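Local atomic coordinates of glycerol-3-phosphate dehydrogenase [NAD(+)] (Dunaliella salina, PDB entry 6IUY), a protein that probably interconverts dihydroxyacetone phosphate and sn-glycerol 3-phosphate with NAD, and pairs this dehydrogenase with a magnesium-binding phosphatase-like domain, giving a direct route to glycerol. Residues 255-268 / 337-351. Sequence-based numbering, arbitrary orientation.
With NAD (nicotinamide-adenine-dinucleotide), chain C.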
loop_
_atom_site.group_PDB
_atom_site.type_symbol
_atom_site.label_atom_id
_atom_site.label_comp_id
_atom_site.label_asym_id
_atom_site.label_seq_id
_atom_site.Cartn_x
_atom_site.Cartn_y
_atom_site.Cartn_z
ATOM N N LYS A 255 38.940 1.228 2.192
ATOM C CA LYS A 255 38.306 2.012 3.252
ATOM C C LYS A 255 37.671 1.090 4.304
ATOM O O LYS A 255 37.056 0.064 3.969
ATOM C CB LYS A 255 37.255 2.969 2.685
ATOM C CG LYS A 255 37.005 4.178 3.593
ATOM C CD LYS A 255 35.905 5.077 3.056
ATOM C CE LYS A 255 35.765 6.365 3.870
ATOM N NZ LYS A 255 34.775 7.320 3.273
ATOM N N ARG A 256 37.863 1.437 5.578
ATOM C CA ARG A 256 37.196 0.748 6.683
ATOM C C ARG A 256 36.394 1.781 7.453
ATOM O O ARG A 256 36.959 2.698 8.058
ATOM C CB ARG A 256 38.189 0.050 7.608
ATOM C CG ARG A 256 37.519 -0.887 8.584
ATOM C CD ARG A 256 38.465 -1.385 9.665
ATOM N NE ARG A 256 39.479 -2.290 9.144
ATOM C CZ ARG A 256 40.774 -1.996 9.066
ATOM N NH1 ARG A 256 41.221 -0.818 9.488
ATOM N NH2 ARG A 256 41.625 -2.887 8.570
ATOM N N TYR A 257 35.076 1.642 7.422
ATOM C CA TYR A 257 34.190 2.665 7.955
ATOM C C TYR A 257 34.145 2.621 9.478
ATOM O O TYR A 257 33.977 1.548 10.051
ATOM C CB TYR A 257 32.788 2.489 7.366
ATOM C CG TYR A 257 32.696 2.899 5.918
ATOM C CD1 TYR A 257 33.104 2.043 4.898
ATOM C CD2 TYR A 257 32.213 4.146 5.566
ATOM C CE1 TYR A 257 33.028 2.439 3.560
ATOM C CE2 TYR A 257 32.117 4.537 4.242
ATOM C CZ TYR A 257 32.532 3.686 3.249
ATOM O OH TYR A 257 32.444 4.096 1.942
ATOM N N LYS A 258 34.352 3.763 10.131
ATOM C CA LYS A 258 34.088 3.870 11.576
ATOM C C LYS A 258 32.652 4.343 11.750
ATOM O O LYS A 258 32.248 5.315 11.119
ATOM C CB LYS A 258 35.032 4.859 12.289
ATOM C CG LYS A 258 36.526 4.473 12.337
ATOM C CD LYS A 258 37.287 5.376 13.336
ATOM C CE LYS A 258 38.723 5.658 12.896
ATOM N NZ LYS A 258 39.472 4.416 12.565
ATOM N N VAL A 259 31.891 3.671 12.606
ATOM C CA VAL A 259 30.477 4.001 12.757
ATOM C C VAL A 259 30.213 4.743 14.055
ATOM O O VAL A 259 30.680 4.330 15.112
ATOM C CB VAL A 259 29.615 2.733 12.726
ATOM C CG1 VAL A 259 28.132 3.088 12.828
ATOM C CG2 VAL A 259 29.921 1.925 11.452
ATOM N N THR A 260 29.466 5.837 13.971
ATOM C CA THR A 260 29.017 6.540 15.156
ATOM C C THR A 260 27.491 6.699 15.166
ATOM O O THR A 260 26.912 7.270 14.237
ATOM C CB THR A 260 29.689 7.915 15.254
ATOM O OG1 THR A 260 31.080 7.712 15.503
ATOM C CG2 THR A 260 29.086 8.745 16.386
ATOM N N MET A 261 26.865 6.201 16.234
ATOM C CA MET A 261 25.454 6.427 16.516
ATOM C C MET A 261 25.298 7.750 17.256
ATOM O O MET A 261 25.888 7.934 18.325
ATOM C CB MET A 261 24.887 5.265 17.347
ATOM C CG MET A 261 23.461 5.485 17.904
ATOM S SD MET A 261 22.196 5.525 16.608
ATOM C CE MET A 261 21.961 7.274 16.482
ATOM N N VAL A 262 24.548 8.686 16.675
ATOM C CA VAL A 262 24.255 9.950 17.333
ATOM C C VAL A 262 22.858 9.861 17.981
ATOM O O VAL A 262 21.837 10.131 17.330
ATOM C CB VAL A 262 24.284 11.136 16.345
ATOM C CG1 VAL A 262 23.921 12.441 17.054
ATOM C CG2 VAL A 262 25.643 11.241 15.672
ATOM N N GLY A 263 22.824 9.437 19.242
ATOM C CA GLY A 263 21.591 9.352 20.007
ATOM C C GLY A 263 21.735 8.122 20.852
ATOM O O GLY A 263 22.544 7.270 20.522
ATOM N N SER A 264 20.996 8.020 21.950
ATOM C CA SER A 264 21.142 6.857 22.819
ATOM C C SER A 264 19.829 6.474 23.512
ATOM O O SER A 264 19.835 5.912 24.610
ATOM C CB SER A 264 22.227 7.116 23.873
ATOM O OG SER A 264 21.924 8.273 24.638
ATOM N N GLY A 265 18.704 6.737 22.860
ATOM C CA GLY A 265 17.433 6.405 23.464
ATOM C C GLY A 265 17.087 4.956 23.220
ATOM O O GLY A 265 17.944 4.135 22.869
ATOM N N ALA A 266 15.809 4.641 23.402
ATOM C CA ALA A 266 15.337 3.279 23.292
ATOM C C ALA A 266 15.684 2.682 21.934
ATOM O O ALA A 266 16.265 1.615 21.865
ATOM C CB ALA A 266 13.809 3.229 23.539
ATOM N N TRP A 267 15.326 3.381 20.867
ATOM C CA TRP A 267 15.530 2.895 19.497
ATOM C C TRP A 267 16.988 3.084 19.075
ATOM O O TRP A 267 17.578 2.237 18.392
ATOM C CB TRP A 267 14.566 3.634 18.543
ATOM C CG TRP A 267 14.645 3.243 17.063
ATOM C CD1 TRP A 267 14.706 4.105 15.993
ATOM C CD2 TRP A 267 14.651 1.923 16.507
ATOM N NE1 TRP A 267 14.740 3.392 14.813
ATOM C CE2 TRP A 267 14.708 2.056 15.101
ATOM C CE3 TRP A 267 14.608 0.640 17.056
ATOM C CZ2 TRP A 267 14.749 0.951 14.242
ATOM C CZ3 TRP A 267 14.632 -0.451 16.205
ATOM C CH2 TRP A 267 14.703 -0.286 14.811
ATOM N N ALA A 268 17.579 4.194 19.491
ATOM C CA ALA A 268 19.005 4.389 19.230
ATOM C C ALA A 268 19.793 3.204 19.765
ATOM O O ALA A 268 20.578 2.607 19.022
ATOM C CB ALA A 268 19.491 5.683 19.828
ATOM N N LEU A 337 29.818 15.266 21.851
ATOM C CA LEU A 337 29.218 15.077 20.545
ATOM C C LEU A 337 30.251 15.205 19.435
ATOM O O LEU A 337 30.260 14.412 18.500
ATOM C CB LEU A 337 28.085 16.084 20.342
ATOM C CG LEU A 337 27.480 16.082 18.938
ATOM C CD1 LEU A 337 26.849 14.732 18.588
ATOM C CD2 LEU A 337 26.487 17.193 18.783
ATOM N N ILE A 338 31.126 16.199 19.549
ATOM C CA ILE A 338 32.181 16.410 18.558
ATOM C C ILE A 338 33.137 15.221 18.538
ATOM O O ILE A 338 33.484 14.692 17.488
ATOM C CB ILE A 338 32.978 17.704 18.832
ATOM C CG1 ILE A 338 32.027 18.897 18.899
ATOM C CG2 ILE A 338 34.057 17.917 17.750
ATOM C CD1 ILE A 338 31.079 18.950 17.710
ATOM N N GLU A 339 33.544 14.777 19.713
ATOM C CA GLU A 339 34.492 13.688 19.774
ATOM C C GLU A 339 33.876 12.393 19.238
ATOM O O GLU A 339 34.570 11.595 18.599
ATOM C CB GLU A 339 34.997 13.502 21.205
ATOM C CG GLU A 339 35.908 12.298 21.385
ATOM C CD GLU A 339 35.366 11.303 22.406
ATOM O OE1 GLU A 339 35.050 11.731 23.539
ATOM O OE2 GLU A 339 35.245 10.099 22.065
ATOM N N ALA A 340 32.583 12.181 19.496
ATOM C CA ALA A 340 31.896 10.983 19.010
ATOM C C ALA A 340 31.904 10.923 17.489
ATOM O O ALA A 340 32.008 9.851 16.883
ATOM C CB ALA A 340 30.434 10.945 19.534
ATOM N N VAL A 341 31.766 12.093 16.881
ATOM C CA VAL A 341 31.589 12.217 15.446
ATOM C C VAL A 341 32.906 12.351 14.656
ATOM O O VAL A 341 32.965 12.000 13.475
ATOM C CB VAL A 341 30.695 13.442 15.139
ATOM C CG1 VAL A 341 30.616 13.692 13.651
ATOM C CG2 VAL A 341 29.301 13.241 15.729
ATOM N N ARG A 342 33.969 12.840 15.292
ATOM C CA ARG A 342 35.113 13.299 14.505
ATOM C C ARG A 342 35.702 12.191 13.645
ATOM O O ARG A 342 35.912 12.395 12.451
ATOM C CB ARG A 342 36.201 13.919 15.396
ATOM C CG ARG A 342 36.914 12.953 16.324
ATOM C CD ARG A 342 38.052 13.648 17.065
ATOM N NE ARG A 342 38.535 12.824 18.161
ATOM C CZ ARG A 342 38.780 13.270 19.386
ATOM N NH1 ARG A 342 38.594 14.551 19.679
ATOM N NH2 ARG A 342 39.207 12.429 20.315
ATOM N N GLY A 343 35.950 11.012 14.194
ATOM C CA GLY A 343 36.585 10.009 13.346
ATOM C C GLY A 343 35.657 9.256 12.389
ATOM O O GLY A 343 36.087 8.338 11.687
ATOM N N ALA A 344 34.388 9.646 12.348
ATOM C CA ALA A 344 33.345 8.775 11.810
ATOM C C ALA A 344 33.155 8.898 10.314
ATOM O O ALA A 344 32.976 10.001 9.808
ATOM C CB ALA A 344 32.013 9.054 12.517
ATOM N N ASP A 345 33.132 7.747 9.637
ATOM C CA ASP A 345 32.840 7.659 8.202
ATOM C C ASP A 345 31.348 7.413 7.953
ATOM O O ASP A 345 30.793 7.826 6.937
ATOM C CB ASP A 345 33.662 6.535 7.568
ATOM C CG ASP A 345 35.147 6.666 7.870
ATOM O OD1 ASP A 345 35.773 7.588 7.310
ATOM O OD2 ASP A 345 35.671 5.862 8.667
ATOM N N ALA A 346 30.717 6.738 8.907
ATOM C CA ALA A 346 29.311 6.377 8.822
ATOM C C ALA A 346 28.564 6.950 10.016
ATOM O O ALA A 346 28.764 6.499 11.130
ATOM C CB ALA A 346 29.164 4.863 8.771
ATOM N N LEU A 347 27.725 7.951 9.782
ATOM C CA LEU A 347 26.940 8.563 10.854
ATOM C C LEU A 347 25.484 8.105 10.850
ATOM O O LEU A 347 24.794 8.275 9.851
ATOM C CB LEU A 347 26.954 10.094 10.734
ATOM C CG LEU A 347 28.184 10.914 11.106
ATOM C CD1 LEU A 347 27.878 12.403 10.913
ATOM C CD2 LEU A 347 28.555 10.633 12.552
ATOM N N ILE A 348 25.022 7.571 11.978
ATOM C CA ILE A 348 23.626 7.242 12.181
ATOM C C ILE A 348 22.987 8.310 13.068
ATOM O O ILE A 348 23.410 8.542 14.195
ATOM C CB ILE A 348 23.473 5.834 12.808
ATOM C CG1 ILE A 348 24.163 4.803 11.932
ATOM C CG2 ILE A 348 22.011 5.444 12.952
ATOM C CD1 ILE A 348 24.406 3.484 12.606
ATOM N N PHE A 349 21.981 8.998 12.545
ATOM C CA PHE A 349 21.276 9.973 13.348
ATOM C C PHE A 349 19.985 9.339 13.898
ATOM O O PHE A 349 19.118 8.930 13.125
ATOM C CB PHE A 349 20.991 11.235 12.532
ATOM C CG PHE A 349 22.225 12.059 12.249
ATOM C CD1 PHE A 349 22.706 12.964 13.192
ATOM C CD2 PHE A 349 22.912 11.927 11.048
ATOM C CE1 PHE A 349 23.864 13.722 12.947
ATOM C CE2 PHE A 349 24.065 12.692 10.792
ATOM C CZ PHE A 349 24.536 13.586 11.753
ATOM N N CYS A 350 19.884 9.241 15.230
ATOM C CA CYS A 350 18.728 8.645 15.912
ATOM C C CYS A 350 18.459 9.313 17.260
ATOM O O CYS A 350 18.701 8.738 18.308
ATOM C CB CYS A 350 18.927 7.147 16.112
ATOM S SG CYS A 350 17.394 6.265 16.557
ATOM N N ALA A 351 17.960 10.544 17.234
ATOM C CA ALA A 351 17.650 11.258 18.465
ATOM C C ALA A 351 16.260 11.831 18.315
ATOM O O ALA A 351 15.866 12.107 17.194
ATOM C CB ALA A 351 18.678 12.370 18.723
HETATM P PA NAD C . 13.750 8.174 23.317
HETATM O O1A NAD C . 14.052 6.938 24.058
HETATM O O2A NAD C . 12.275 8.369 22.995
HETATM O O5B NAD C . 14.216 9.483 24.167
HETATM C C5B NAD C . 15.251 9.372 25.155
HETATM C C4B NAD C . 16.486 10.199 24.715
HETATM O O4B NAD C . 16.196 11.471 24.735
HETATM C C3B NAD C . 17.600 10.039 25.754
HETATM O O3B NAD C . 18.590 9.217 25.338
HETATM C C2B NAD C . 18.145 11.467 25.949
HETATM O O2B NAD C . 19.639 11.415 25.904
HETATM C C1B NAD C . 17.637 12.131 24.968
HETATM N N9A NAD C . 17.522 13.481 25.326
HETATM C C8A NAD C . 16.819 14.033 26.342
HETATM N N7A NAD C . 17.016 15.369 26.289
HETATM C C5A NAD C . 17.856 15.647 25.256
HETATM C C6A NAD C . 18.395 16.826 24.774
HETATM N N6A NAD C . 18.180 18.132 25.294
HETATM N N1A NAD C . 19.199 16.807 23.703
HETATM C C2A NAD C . 19.493 15.618 23.105
HETATM N N3A NAD C . 18.980 14.460 23.581
HETATM C C4A NAD C . 18.161 14.481 24.656
HETATM O O3 NAD C . 14.595 8.139 21.951
HETATM P PN NAD C . 14.530 7.027 20.798
HETATM O O1N NAD C . 13.674 5.848 21.223
HETATM O O2N NAD C . 15.917 6.538 20.445
HETATM O O5D NAD C . 13.810 7.692 19.561
HETATM C C5D NAD C . 14.439 8.710 18.804
HETATM C C4D NAD C . 13.829 8.671 17.396
HETATM O O4D NAD C . 13.635 7.423 17.012
HETATM C C3D NAD C . 12.460 9.318 17.442
HETATM O O3D NAD C . 12.351 10.178 16.415
HETATM C C2D NAD C . 11.454 8.144 17.279
HETATM O O2D NAD C . 10.213 8.702 16.681
HETATM C C1D NAD C . 12.093 7.298 16.522
HETATM N N1N NAD C . 11.693 5.912 16.658
HETATM C C2N NAD C . 11.455 5.327 17.885
HETATM C C3N NAD C . 11.076 3.988 17.963
HETATM C C7N NAD C . 10.793 3.379 19.354
HETATM O O7N NAD C . 10.200 2.323 19.452
HETATM N N7N NAD C . 11.263 4.081 20.522
HETATM C C4N NAD C . 10.937 3.222 16.826
HETATM C C5N NAD C . 11.203 3.793 15.594
HETATM C C6N NAD C . 11.589 5.133 15.528
HETATM O O HOH W 1 34.975 9.184 5.700
HETATM O O HOH W 2 17.586 8.578 20.740
#
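T260 packs between strand 257-262 and helix 337-342: its OG1 donates to A340 O (2.7 Å), so a threonine hydroxyl meets a carbonyl near the helix end. Its chi1 of -68° sets OG1 on that carbonyl and lays CG2 against the same peptide, close to A340 CB. On the same face V262 CG1 meets L337 CD1 and CG2 meets V341 CG2, while its CB lies 4.0 Å from F349 CD1, the two side chains running side by side. The opposite face carries V259 and I348, whose CG1 and CD1 meet at 3.8 Å, and M261 SD beside I348 CG2; W437 and F441 of helix 431-441 cover I348. Strands 257-262 and 346-349 are parallel neighbours in the middle of a Rossmann-type NAD-binding sheet, bonded from K258 O to C350 N. G263 follows, its backbone angles and C350 O leaving no room for a side chain. G265 then lets the pyrophosphate approach the helix start, where A266 N, W267 N and A268 N donate to its oxygens, and the W267 ring lies against the nicotinamide, C5N 3.5 Å above one face. C350 SG approaches that indole obliquely, 3.5 Å from CD1. At the other end the backbone is well gripped: D345 OD2 takes K258 N through its anti lone pair (2.9 Å, 168°), and K258 O accepts from D345 N and A346 N. The outer lysines are looser: K255 NZ stays 4.2 Å from D345 OD1, beyond a salt bridge, and the exposed K258 chain, its end leading away, passes G343 O with its CD.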